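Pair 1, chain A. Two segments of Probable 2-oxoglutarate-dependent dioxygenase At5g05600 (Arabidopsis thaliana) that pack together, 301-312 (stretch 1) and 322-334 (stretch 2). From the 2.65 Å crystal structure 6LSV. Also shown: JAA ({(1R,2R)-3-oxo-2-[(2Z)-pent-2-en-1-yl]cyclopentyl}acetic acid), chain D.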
# COMPACT_ATOMS: atom_id res chain seq x y z
N TYR A 301 -5.81 4.19 3.73
CA TYR A 301 -7.03 4.70 4.36
C TYR A 301 -7.59 3.58 5.23
O TYR A 301 -8.08 2.57 4.72
CB TYR A 301 -8.03 5.15 3.30
CG TYR A 301 -9.18 5.98 3.83
CD1 TYR A 301 -9.00 7.32 4.17
CD2 TYR A 301 -10.44 5.43 3.98
CE1 TYR A 301 -10.05 8.08 4.64
CE2 TYR A 301 -11.50 6.18 4.46
CZ TYR A 301 -11.30 7.50 4.79
OH TYR A 301 -12.35 8.25 5.26
N ASN A 302 -7.53 3.77 6.55
CA ASN A 302 -7.77 2.65 7.44
C ASN A 302 -8.92 2.93 8.40
O ASN A 302 -9.21 4.08 8.71
CB ASN A 302 -6.50 2.33 8.24
CG ASN A 302 -5.33 1.95 7.35
OD1 ASN A 302 -5.51 1.30 6.32
ND2 ASN A 302 -4.14 2.36 7.74
N PRO A 303 -9.59 1.89 8.88
CA PRO A 303 -10.57 2.09 9.95
C PRO A 303 -9.88 2.46 11.24
O PRO A 303 -8.72 2.11 11.47
CB PRO A 303 -11.26 0.72 10.06
CG PRO A 303 -10.28 -0.25 9.51
CD PRO A 303 -9.51 0.48 8.45
N LYS A 304 -10.60 3.21 12.08
CA LYS A 304 -10.14 3.49 13.43
C LYS A 304 -9.64 2.20 14.10
O LYS A 304 -10.34 1.19 14.14
CB LYS A 304 -11.28 4.11 14.24
CG LYS A 304 -10.88 4.75 15.55
CD LYS A 304 -12.04 5.53 16.15
CE LYS A 304 -11.70 6.08 17.52
NZ LYS A 304 -11.31 5.00 18.47
N SER A 305 -8.41 2.25 14.62
CA SER A 305 -7.64 1.03 14.87
C SER A 305 -8.15 0.22 16.06
O SER A 305 -7.78 -0.96 16.18
CB SER A 305 -6.16 1.38 15.08
OG SER A 305 -5.99 2.51 15.91
N ASP A 306 -8.98 0.78 16.94
CA ASP A 306 -9.51 -0.01 18.04
C ASP A 306 -10.93 -0.50 17.80
O ASP A 306 -11.52 -1.14 18.68
CB ASP A 306 -9.44 0.78 19.35
CG ASP A 306 -10.01 2.18 19.24
OD1 ASP A 306 -10.62 2.49 18.20
OD2 ASP A 306 -9.87 2.96 20.20
N ILE A 307 -11.50 -0.22 16.63
CA ILE A 307 -12.82 -0.73 16.27
C ILE A 307 -12.69 -2.20 15.89
O ILE A 307 -11.89 -2.55 15.00
CB ILE A 307 -13.43 0.07 15.11
CG1 ILE A 307 -13.74 1.50 15.54
CG2 ILE A 307 -14.69 -0.63 14.59
CD1 ILE A 307 -14.43 2.31 14.45
N PRO A 308 -13.42 -3.11 16.53
CA PRO A 308 -13.43 -4.51 16.09
C PRO A 308 -14.06 -4.63 14.71
O PRO A 308 -15.23 -4.33 14.52
CB PRO A 308 -14.26 -5.23 17.17
CG PRO A 308 -14.25 -4.31 18.34
CD PRO A 308 -14.17 -2.91 17.79
N ILE A 309 -13.25 -5.06 13.75
CA ILE A 309 -13.69 -5.19 12.36
C ILE A 309 -14.24 -6.59 12.15
O ILE A 309 -13.60 -7.58 12.52
CB ILE A 309 -12.53 -4.91 11.40
CG1 ILE A 309 -12.08 -3.45 11.50
CG2 ILE A 309 -12.92 -5.27 9.97
CD1 ILE A 309 -13.17 -2.45 11.20
N GLN A 310 -15.43 -6.67 11.57
CA GLN A 310 -16.04 -7.95 11.24
C GLN A 310 -16.93 -7.74 10.02
O GLN A 310 -17.23 -6.60 9.64
CB GLN A 310 -16.84 -8.52 12.42
CG GLN A 310 -17.84 -7.57 13.04
CD GLN A 310 -18.66 -8.23 14.13
OE1 GLN A 310 -19.11 -9.36 13.97
NE2 GLN A 310 -18.82 -7.54 15.25
N PRO A 311 -17.36 -8.83 9.37
CA PRO A 311 -18.29 -8.69 8.24
C PRO A 311 -19.52 -7.89 8.63
O PRO A 311 -20.12 -8.10 9.68
CB PRO A 311 -18.64 -10.14 7.90
CG PRO A 311 -17.45 -10.92 8.33
CD PRO A 311 -16.89 -10.22 9.53
N LEU A 312 -19.89 -6.94 7.76
CA LEU A 312 -21.07 -6.12 8.02
C LEU A 312 -22.30 -7.01 8.18
O LEU A 312 -22.48 -7.99 7.46
CB LEU A 312 -21.28 -5.13 6.88
CG LEU A 312 -20.26 -3.99 6.77
CD1 LEU A 312 -20.31 -3.35 5.38
CD2 LEU A 312 -20.51 -2.95 7.85
N PRO A 322 -21.15 -15.00 8.34
CA PRO A 322 -19.94 -14.17 8.43
C PRO A 322 -18.69 -15.05 8.40
O PRO A 322 -18.57 -16.01 9.17
CB PRO A 322 -20.10 -13.45 9.77
CG PRO A 322 -20.98 -14.36 10.58
CD PRO A 322 -21.94 -14.95 9.58
N LEU A 323 -17.76 -14.70 7.52
CA LEU A 323 -16.60 -15.54 7.25
C LEU A 323 -15.39 -15.23 8.13
O LEU A 323 -14.41 -15.97 8.08
CB LEU A 323 -16.19 -15.42 5.78
CG LEU A 323 -17.14 -16.07 4.76
CD1 LEU A 323 -17.02 -15.38 3.41
CD2 LEU A 323 -16.86 -17.56 4.64
N TYR A 324 -15.44 -14.16 8.92
CA TYR A 324 -14.30 -13.77 9.76
C TYR A 324 -14.78 -13.35 11.15
O TYR A 324 -15.81 -12.67 11.27
CB TYR A 324 -13.50 -12.62 9.15
CG TYR A 324 -13.14 -12.77 7.68
CD1 TYR A 324 -14.03 -12.38 6.69
CD2 TYR A 324 -11.91 -13.29 7.30
CE1 TYR A 324 -13.70 -12.51 5.35
CE2 TYR A 324 -11.58 -13.42 5.96
CZ TYR A 324 -12.48 -13.03 4.99
OH TYR A 324 -12.16 -13.16 3.66
N PRO A 325 -14.06 -13.73 12.20
CA PRO A 325 -14.38 -13.25 13.54
C PRO A 325 -13.97 -11.80 13.70
O PRO A 325 -13.21 -11.26 12.89
CB PRO A 325 -13.54 -14.17 14.45
CG PRO A 325 -12.40 -14.59 13.59
CD PRO A 325 -12.98 -14.74 12.21
N PRO A 326 -14.46 -11.12 14.74
CA PRO A 326 -14.08 -9.72 14.95
C PRO A 326 -12.63 -9.58 15.40
O PRO A 326 -12.13 -10.38 16.19
CB PRO A 326 -15.05 -9.24 16.03
CG PRO A 326 -15.46 -10.49 16.74
CD PRO A 326 -15.52 -11.55 15.68
N MET A 327 -11.97 -8.54 14.90
CA MET A 327 -10.60 -8.23 15.29
C MET A 327 -10.31 -6.78 14.95
O MET A 327 -10.59 -6.34 13.83
CB MET A 327 -9.60 -9.16 14.58
CG MET A 327 -8.14 -8.90 14.94
SD MET A 327 -6.97 -9.95 14.04
CE MET A 327 -6.82 -11.35 15.15
N THR A 328 -9.76 -6.04 15.91
CA THR A 328 -9.40 -4.66 15.64
C THR A 328 -8.26 -4.60 14.63
O THR A 328 -7.52 -5.56 14.42
CB THR A 328 -8.98 -3.95 16.93
OG1 THR A 328 -7.71 -4.45 17.37
CG2 THR A 328 -10.01 -4.16 18.02
N PHE A 329 -8.13 -3.44 13.98
CA PHE A 329 -7.00 -3.23 13.08
C PHE A 329 -5.69 -3.10 13.84
O PHE A 329 -4.63 -3.37 13.28
CB PHE A 329 -7.24 -2.00 12.21
CG PHE A 329 -6.18 -1.79 11.17
CD1 PHE A 329 -5.84 -2.82 10.30
CD2 PHE A 329 -5.52 -0.58 11.06
CE1 PHE A 329 -4.87 -2.64 9.34
CE2 PHE A 329 -4.54 -0.39 10.10
CZ PHE A 329 -4.21 -1.42 9.24
N ASP A 330 -5.75 -2.69 15.11
CA ASP A 330 -4.55 -2.69 15.94
C ASP A 330 -4.00 -4.10 16.11
O ASP A 330 -2.78 -4.32 16.06
CB ASP A 330 -4.85 -2.07 17.30
CG ASP A 330 -4.61 -0.59 17.33
OD1 ASP A 330 -3.81 -0.11 16.49
OD2 ASP A 330 -5.21 0.10 18.18
N GLN A 331 -4.88 -5.08 16.33
CA GLN A 331 -4.44 -6.47 16.43
C GLN A 331 -4.01 -7.00 15.08
O GLN A 331 -3.00 -7.72 14.98
CB GLN A 331 -5.56 -7.34 17.00
CG GLN A 331 -5.71 -7.30 18.50
CD GLN A 331 -7.17 -7.35 18.93
OE1 GLN A 331 -7.95 -8.14 18.41
NE2 GLN A 331 -7.53 -6.51 19.89
N TYR A 332 -4.75 -6.66 14.02
CA TYR A 332 -4.50 -7.24 12.71
C TYR A 332 -3.16 -6.81 12.14
O TYR A 332 -2.39 -7.63 11.63
CB TYR A 332 -5.63 -6.87 11.75
CG TYR A 332 -5.62 -7.63 10.45
CD1 TYR A 332 -4.79 -7.24 9.40
CD2 TYR A 332 -6.42 -8.74 10.27
CE1 TYR A 332 -4.77 -7.94 8.22
CE2 TYR A 332 -6.41 -9.45 9.08
CZ TYR A 332 -5.59 -9.04 8.06
OH TYR A 332 -5.57 -9.73 6.88
N ARG A 333 -2.86 -5.51 12.22
CA ARG A 333 -1.66 -4.99 11.57
C ARG A 333 -0.37 -5.57 12.14
O ARG A 333 0.68 -5.43 11.51
CB ARG A 333 -1.64 -3.46 11.68
CG ARG A 333 -1.29 -2.96 13.06
CD ARG A 333 -1.84 -1.58 13.28
NE ARG A 333 -1.56 -0.70 12.15
CZ ARG A 333 -1.95 0.57 12.08
NH1 ARG A 333 -2.63 1.09 13.09
NH2 ARG A 333 -1.66 1.30 11.02
N LEU A 334 -0.42 -6.22 13.31
CA LEU A 334 0.79 -6.81 13.86
C LEU A 334 1.26 -8.03 13.08
O LEU A 334 2.44 -8.38 13.16
CB LEU A 334 0.57 -7.18 15.33
CG LEU A 334 0.52 -5.95 16.25
CD1 LEU A 334 0.08 -6.33 17.65
CD2 LEU A 334 1.87 -5.26 16.26
O01 JAA D . 5.31 -0.26 6.19
O02 JAA D . -0.38 0.02 9.03
O03 JAA D . 0.60 -1.29 10.46
C04 JAA D . 2.36 -0.61 7.81
C05 JAA D . 3.38 -1.25 6.71
C06 JAA D . 3.26 -0.37 9.05
C07 JAA D . 4.57 -0.43 8.60
C08 JAA D . 4.49 -0.63 6.97
C09 JAA D . 2.90 -0.96 5.23
C10 JAA D . 1.29 -1.50 8.14
C11 JAA D . 1.94 -2.06 4.76
C12 JAA D . 0.46 -0.89 9.27
C13 JAA D . 2.09 -2.66 3.59
C14 JAA D . 3.23 -2.29 2.65
C15 JAA D . 3.99 -3.55 2.24
O HOH W 1 -3.77 3.79 10.08
O HOH W 2 -11.73 -8.80 11.52

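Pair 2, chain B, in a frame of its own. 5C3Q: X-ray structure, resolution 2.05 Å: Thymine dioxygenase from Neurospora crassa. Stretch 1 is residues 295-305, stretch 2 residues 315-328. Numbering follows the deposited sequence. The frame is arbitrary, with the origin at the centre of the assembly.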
# COMPACT_ATOMS: atom_id res chain seq x y z
N CYS B 295 5.68 2.90 -1.14
CA CYS B 295 6.74 3.70 -1.74
C CYS B 295 6.70 5.12 -1.20
O CYS B 295 5.63 5.71 -1.04
CB CYS B 295 6.61 3.72 -3.26
SG CYS B 295 6.52 2.09 -4.02
N ASN B 296 7.89 5.66 -0.92
CA ASN B 296 8.03 7.00 -0.39
C ASN B 296 9.09 7.78 -1.17
O ASN B 296 10.02 7.18 -1.71
CB ASN B 296 8.46 6.94 1.07
CG ASN B 296 7.41 6.28 1.96
OD1 ASN B 296 6.26 6.71 2.00
ND2 ASN B 296 7.81 5.25 2.69
N PRO B 297 8.97 9.11 -1.20
CA PRO B 297 10.12 9.89 -1.63
C PRO B 297 11.27 9.65 -0.66
O PRO B 297 11.05 9.17 0.45
CB PRO B 297 9.64 11.35 -1.52
CG PRO B 297 8.16 11.28 -1.40
CD PRO B 297 7.84 9.96 -0.78
N ASN B 298 12.50 9.95 -1.09
CA ASN B 298 13.65 9.89 -0.21
C ASN B 298 13.32 10.69 1.05
O ASN B 298 12.74 11.76 0.95
CB ASN B 298 14.89 10.47 -0.89
CG ASN B 298 15.22 9.79 -2.21
OD1 ASN B 298 14.83 8.65 -2.45
ND2 ASN B 298 15.95 10.49 -3.07
N HIS B 299 13.67 10.16 2.22
CA HIS B 299 13.34 10.85 3.48
C HIS B 299 13.91 12.27 3.52
O HIS B 299 13.32 13.15 4.13
CB HIS B 299 13.83 10.05 4.70
CG HIS B 299 13.10 8.76 4.92
ND1 HIS B 299 11.74 8.62 4.73
CD2 HIS B 299 13.54 7.55 5.35
CE1 HIS B 299 11.38 7.39 5.02
NE2 HIS B 299 12.45 6.71 5.39
N LYS B 300 15.05 12.48 2.85
CA LYS B 300 15.67 13.80 2.76
C LYS B 300 14.93 14.78 1.83
O LYS B 300 15.21 15.98 1.86
CB LYS B 300 17.13 13.67 2.30
CG LYS B 300 17.29 13.26 0.84
CD LYS B 300 18.73 12.86 0.51
CE LYS B 300 18.84 12.39 -0.93
NZ LYS B 300 20.24 12.01 -1.28
N SER B 301 14.00 14.29 1.02
CA SER B 301 13.34 15.10 -0.01
C SER B 301 12.47 16.22 0.55
O SER B 301 11.74 16.03 1.52
CB SER B 301 12.46 14.23 -0.91
OG SER B 301 13.25 13.39 -1.71
N TYR B 302 12.54 17.38 -0.10
CA TYR B 302 11.67 18.50 0.20
C TYR B 302 10.52 18.48 -0.80
O TYR B 302 10.74 18.58 -2.01
CB TYR B 302 12.45 19.81 0.10
CG TYR B 302 11.71 21.01 0.65
CD1 TYR B 302 11.43 21.11 2.01
CD2 TYR B 302 11.30 22.04 -0.19
CE1 TYR B 302 10.76 22.21 2.52
CE2 TYR B 302 10.63 23.15 0.31
CZ TYR B 302 10.36 23.23 1.66
OH TYR B 302 9.70 24.33 2.16
N ILE B 303 9.29 18.35 -0.30
CA ILE B 303 8.11 18.15 -1.14
C ILE B 303 7.37 19.47 -1.37
O ILE B 303 6.78 20.02 -0.45
CB ILE B 303 7.16 17.11 -0.51
CG1 ILE B 303 7.88 15.76 -0.32
CG2 ILE B 303 5.90 16.92 -1.35
CD1 ILE B 303 8.43 15.14 -1.59
N GLU B 304 7.41 19.96 -2.61
CA GLU B 304 6.64 21.14 -3.02
C GLU B 304 6.07 20.93 -4.42
O GLU B 304 6.54 20.08 -5.17
CB GLU B 304 7.50 22.40 -2.95
CG GLU B 304 8.80 22.33 -3.73
CD GLU B 304 9.76 23.47 -3.39
OE1 GLU B 304 10.98 23.30 -3.64
OE2 GLU B 304 9.31 24.52 -2.88
N ALA B 305 5.05 21.71 -4.76
CA ALA B 305 4.27 21.49 -5.99
C ALA B 305 5.12 21.14 -7.23
O ALA B 305 6.05 21.86 -7.57
CB ALA B 305 3.39 22.70 -6.28
N GLU B 315 -2.42 29.27 -6.81
CA GLU B 315 -3.07 27.97 -6.90
C GLU B 315 -2.41 26.87 -6.06
O GLU B 315 -2.99 25.81 -5.87
CB GLU B 315 -3.15 27.52 -8.36
CG GLU B 315 -4.05 28.41 -9.22
CD GLU B 315 -3.75 28.31 -10.70
OE1 GLU B 315 -3.28 27.24 -11.16
OE2 GLU B 315 -3.97 29.31 -11.41
N ARG B 316 -1.19 27.12 -5.57
CA ARG B 316 -0.50 26.18 -4.68
C ARG B 316 -1.19 26.08 -3.33
O ARG B 316 -1.27 27.06 -2.60
CB ARG B 316 0.94 26.60 -4.44
CG ARG B 316 1.87 26.45 -5.63
CD ARG B 316 3.31 26.46 -5.14
NE ARG B 316 4.27 26.60 -6.23
CZ ARG B 316 5.59 26.52 -6.08
NH1 ARG B 316 6.13 26.29 -4.88
NH2 ARG B 316 6.39 26.66 -7.13
N LYS B 317 -1.66 24.88 -3.00
CA LYS B 317 -2.46 24.68 -1.80
C LYS B 317 -1.64 24.45 -0.53
O LYS B 317 -2.14 24.66 0.57
CB LYS B 317 -3.43 23.50 -2.01
CG LYS B 317 -4.44 23.75 -3.11
CD LYS B 317 -5.23 22.50 -3.46
CE LYS B 317 -6.19 22.09 -2.36
NZ LYS B 317 -7.26 21.18 -2.87
N TYR B 318 -0.38 24.03 -0.68
CA TYR B 318 0.41 23.53 0.45
C TYR B 318 1.80 24.13 0.56
O TYR B 318 2.48 24.36 -0.44
CB TYR B 318 0.53 22.00 0.35
CG TYR B 318 -0.80 21.31 0.24
CD1 TYR B 318 -1.68 21.29 1.32
CD2 TYR B 318 -1.20 20.71 -0.95
CE1 TYR B 318 -2.91 20.67 1.22
CE2 TYR B 318 -2.44 20.09 -1.05
CZ TYR B 318 -3.29 20.07 0.04
OH TYR B 318 -4.52 19.45 -0.05
N GLU B 319 2.22 24.39 1.80
CA GLU B 319 3.60 24.75 2.10
C GLU B 319 4.50 23.55 1.85
O GLU B 319 4.05 22.40 1.95
CB GLU B 319 3.76 25.18 3.57
CG GLU B 319 3.07 26.49 3.91
CD GLU B 319 3.38 26.97 5.32
OE1 GLU B 319 4.56 26.89 5.74
OE2 GLU B 319 2.44 27.43 6.01
N GLY B 320 5.76 23.81 1.52
CA GLY B 320 6.74 22.73 1.37
C GLY B 320 6.95 21.99 2.68
O GLY B 320 6.86 22.58 3.75
N ILE B 321 7.21 20.69 2.60
CA ILE B 321 7.52 19.88 3.78
C ILE B 321 8.61 18.86 3.47
O ILE B 321 8.75 18.42 2.33
CB ILE B 321 6.30 19.11 4.32
CG1 ILE B 321 5.53 18.45 3.17
CG2 ILE B 321 5.39 20.03 5.12
CD1 ILE B 321 4.69 17.28 3.61
N ASN B 322 9.35 18.49 4.51
CA ASN B 322 10.29 17.39 4.42
C ASN B 322 9.53 16.07 4.43
O ASN B 322 8.70 15.84 5.30
CB ASN B 322 11.27 17.42 5.59
CG ASN B 322 12.14 16.18 5.64
OD1 ASN B 322 11.95 15.31 6.48
ND2 ASN B 322 13.07 16.08 4.70
N SER B 323 9.84 15.21 3.47
CA SER B 323 9.16 13.92 3.32
C SER B 323 9.28 13.05 4.57
O SER B 323 8.28 12.58 5.11
CB SER B 323 9.73 13.18 2.11
OG SER B 323 8.98 12.01 1.84
N GLY B 324 10.51 12.83 5.02
CA GLY B 324 10.78 11.98 6.19
C GLY B 324 10.01 12.41 7.42
O GLY B 324 9.36 11.60 8.08
N LYS B 325 10.07 13.71 7.71
CA LYS B 325 9.36 14.31 8.84
C LYS B 325 7.85 14.09 8.77
O LYS B 325 7.21 13.75 9.77
CB LYS B 325 9.68 15.80 8.90
CG LYS B 325 9.08 16.54 10.07
CD LYS B 325 9.58 17.98 10.11
CE LYS B 325 9.12 18.69 11.37
NZ LYS B 325 7.65 18.95 11.36
N TYR B 326 7.27 14.30 7.59
CA TYR B 326 5.84 14.08 7.39
C TYR B 326 5.45 12.64 7.73
O TYR B 326 4.49 12.40 8.46
CB TYR B 326 5.43 14.40 5.95
CG TYR B 326 3.97 14.15 5.67
CD1 TYR B 326 3.01 15.10 6.01
CD2 TYR B 326 3.54 12.96 5.09
CE1 TYR B 326 1.67 14.88 5.77
CE2 TYR B 326 2.19 12.73 4.85
CZ TYR B 326 1.26 13.70 5.19
OH TYR B 326 -0.08 13.49 4.96
N LEU B 327 6.21 11.68 7.20
CA LEU B 327 5.89 10.27 7.40
C LEU B 327 5.91 9.86 8.87
O LEU B 327 5.00 9.18 9.33
CB LEU B 327 6.85 9.36 6.63
CG LEU B 327 6.61 9.24 5.12
CD1 LEU B 327 7.76 8.46 4.51
CD2 LEU B 327 5.28 8.56 4.82
N VAL B 328 6.95 10.27 9.60
CA VAL B 328 7.05 9.91 11.02
C VAL B 328 5.89 10.50 11.81
O VAL B 328 5.37 9.85 12.71
CB VAL B 328 8.41 10.27 11.68
CG1 VAL B 328 9.51 9.40 11.11
CG2 VAL B 328 8.75 11.75 11.53
O HOH W 3 10.01 9.91 2.84
O HOH W 4 13.69 18.52 3.00
O HOH W 5 3.88 20.37 -0.11
O HOH W 6 4.36 24.03 -2.97

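A backbone arrangement can be kept nearly constant while the side chains that fill it change, and the two pairs here are a compact example. In each, a loop with a type I beta turn leads into a short extended segment, which runs antiparallel to a second segment that turns directly into a helix. Fourteen central residues superpose with an RMSD of 0.8 Å, and the surface buried between the stretches is similar, 707 Å² in pair 1 and 688 Å² in pair 2.

The fixed point is one antiparallel hydrogen-bonded couple. In pair 1, Ile309(A) N donates to Met327(A) O at 3.0 Å, and Met327(A) N returns the bond to Ile309(A) O at 3.0 Å. In pair 2, Ile303(B) N reaches Ile321(B) O at 2.7 Å, and Ile321(B) N reaches Ile303(B) O at 3.2 Å. The matched isoleucines, Ile309(A) and Ile303(B), have CA atoms 0.3 Å apart after superposition and share the m, m rotamer. In both pairs the two bonded residues direct their side chains to the same face of the sheet.

The helix start also has the same form in both pairs. Thr328(A) and its match Asn322(B) are both N-caps: Thr328(A) OG1 accepts from Gln331(A) N at 3.1 Å, whereas Asn322(B) OD1 accepts from Lys325(B) N at 2.8 Å. The asparagine has a second polar atom to spend, and its ND2 donates to His299(B) O at 3.0 Å, so one side chain caps the helix and ties it to the turn. Threonine offers a methyl instead, with CG2 lying 3.4 Å from Asp306(A) O.

A carbonyl in the turn anchors the helix in both structures. Asp330(A) N donates to Ser305(A) O at 2.9 Å, and at the matched positions Gly324(B) N donates to His299(B) O at 3.0 Å. Asp330(A) supplements its backbone bond with a weak one from Ser305(A) OG to its OD2 at 3.4 Å. Gly324(B) packs by backbone alone; an ideal CB there would lie 2.8 Å from His299(B) O, a clash.

One residue before that helix bond, a large side chain in pair 1 matches a small one in pair 2. Phe329(A) fills its space with a ring, whose CE2 approaches Asn302(A) ND2 at 3.6 Å. Its match Ser323(B) is small, and a water joins its OG, at 2.5 Å, to Pro297(B) O, at 2.7 Å, and His299(B) ND1, at 2.9 Å.

Beside the bonded couple, Pro308(A) CB meets Pro326(A) CB at 4.2 Å. In pair 2 the matches are Tyr302(B) and Gly320(B): the tyrosine OH comes within 3.5 Å of the glycine CA, where an ideal CB would stand only 2.3 Å from that OH. Bulk from one stretch thus occupies the room left by the other.

Arg333(A) and Leu327(B), which match in the superposition, differ sharply in chemistry. The arginine binds JAA, with NE to O03 at 2.8 Å and NH2 to O02 at 2.7 Å; the leucine, without such polar groups, packs its CD1 against Asn296(B) CG at 3.4 Å, and Arg333(A) NH2 also lies near the matching asparagine, 4.2 Å from Asn302(A) ND2.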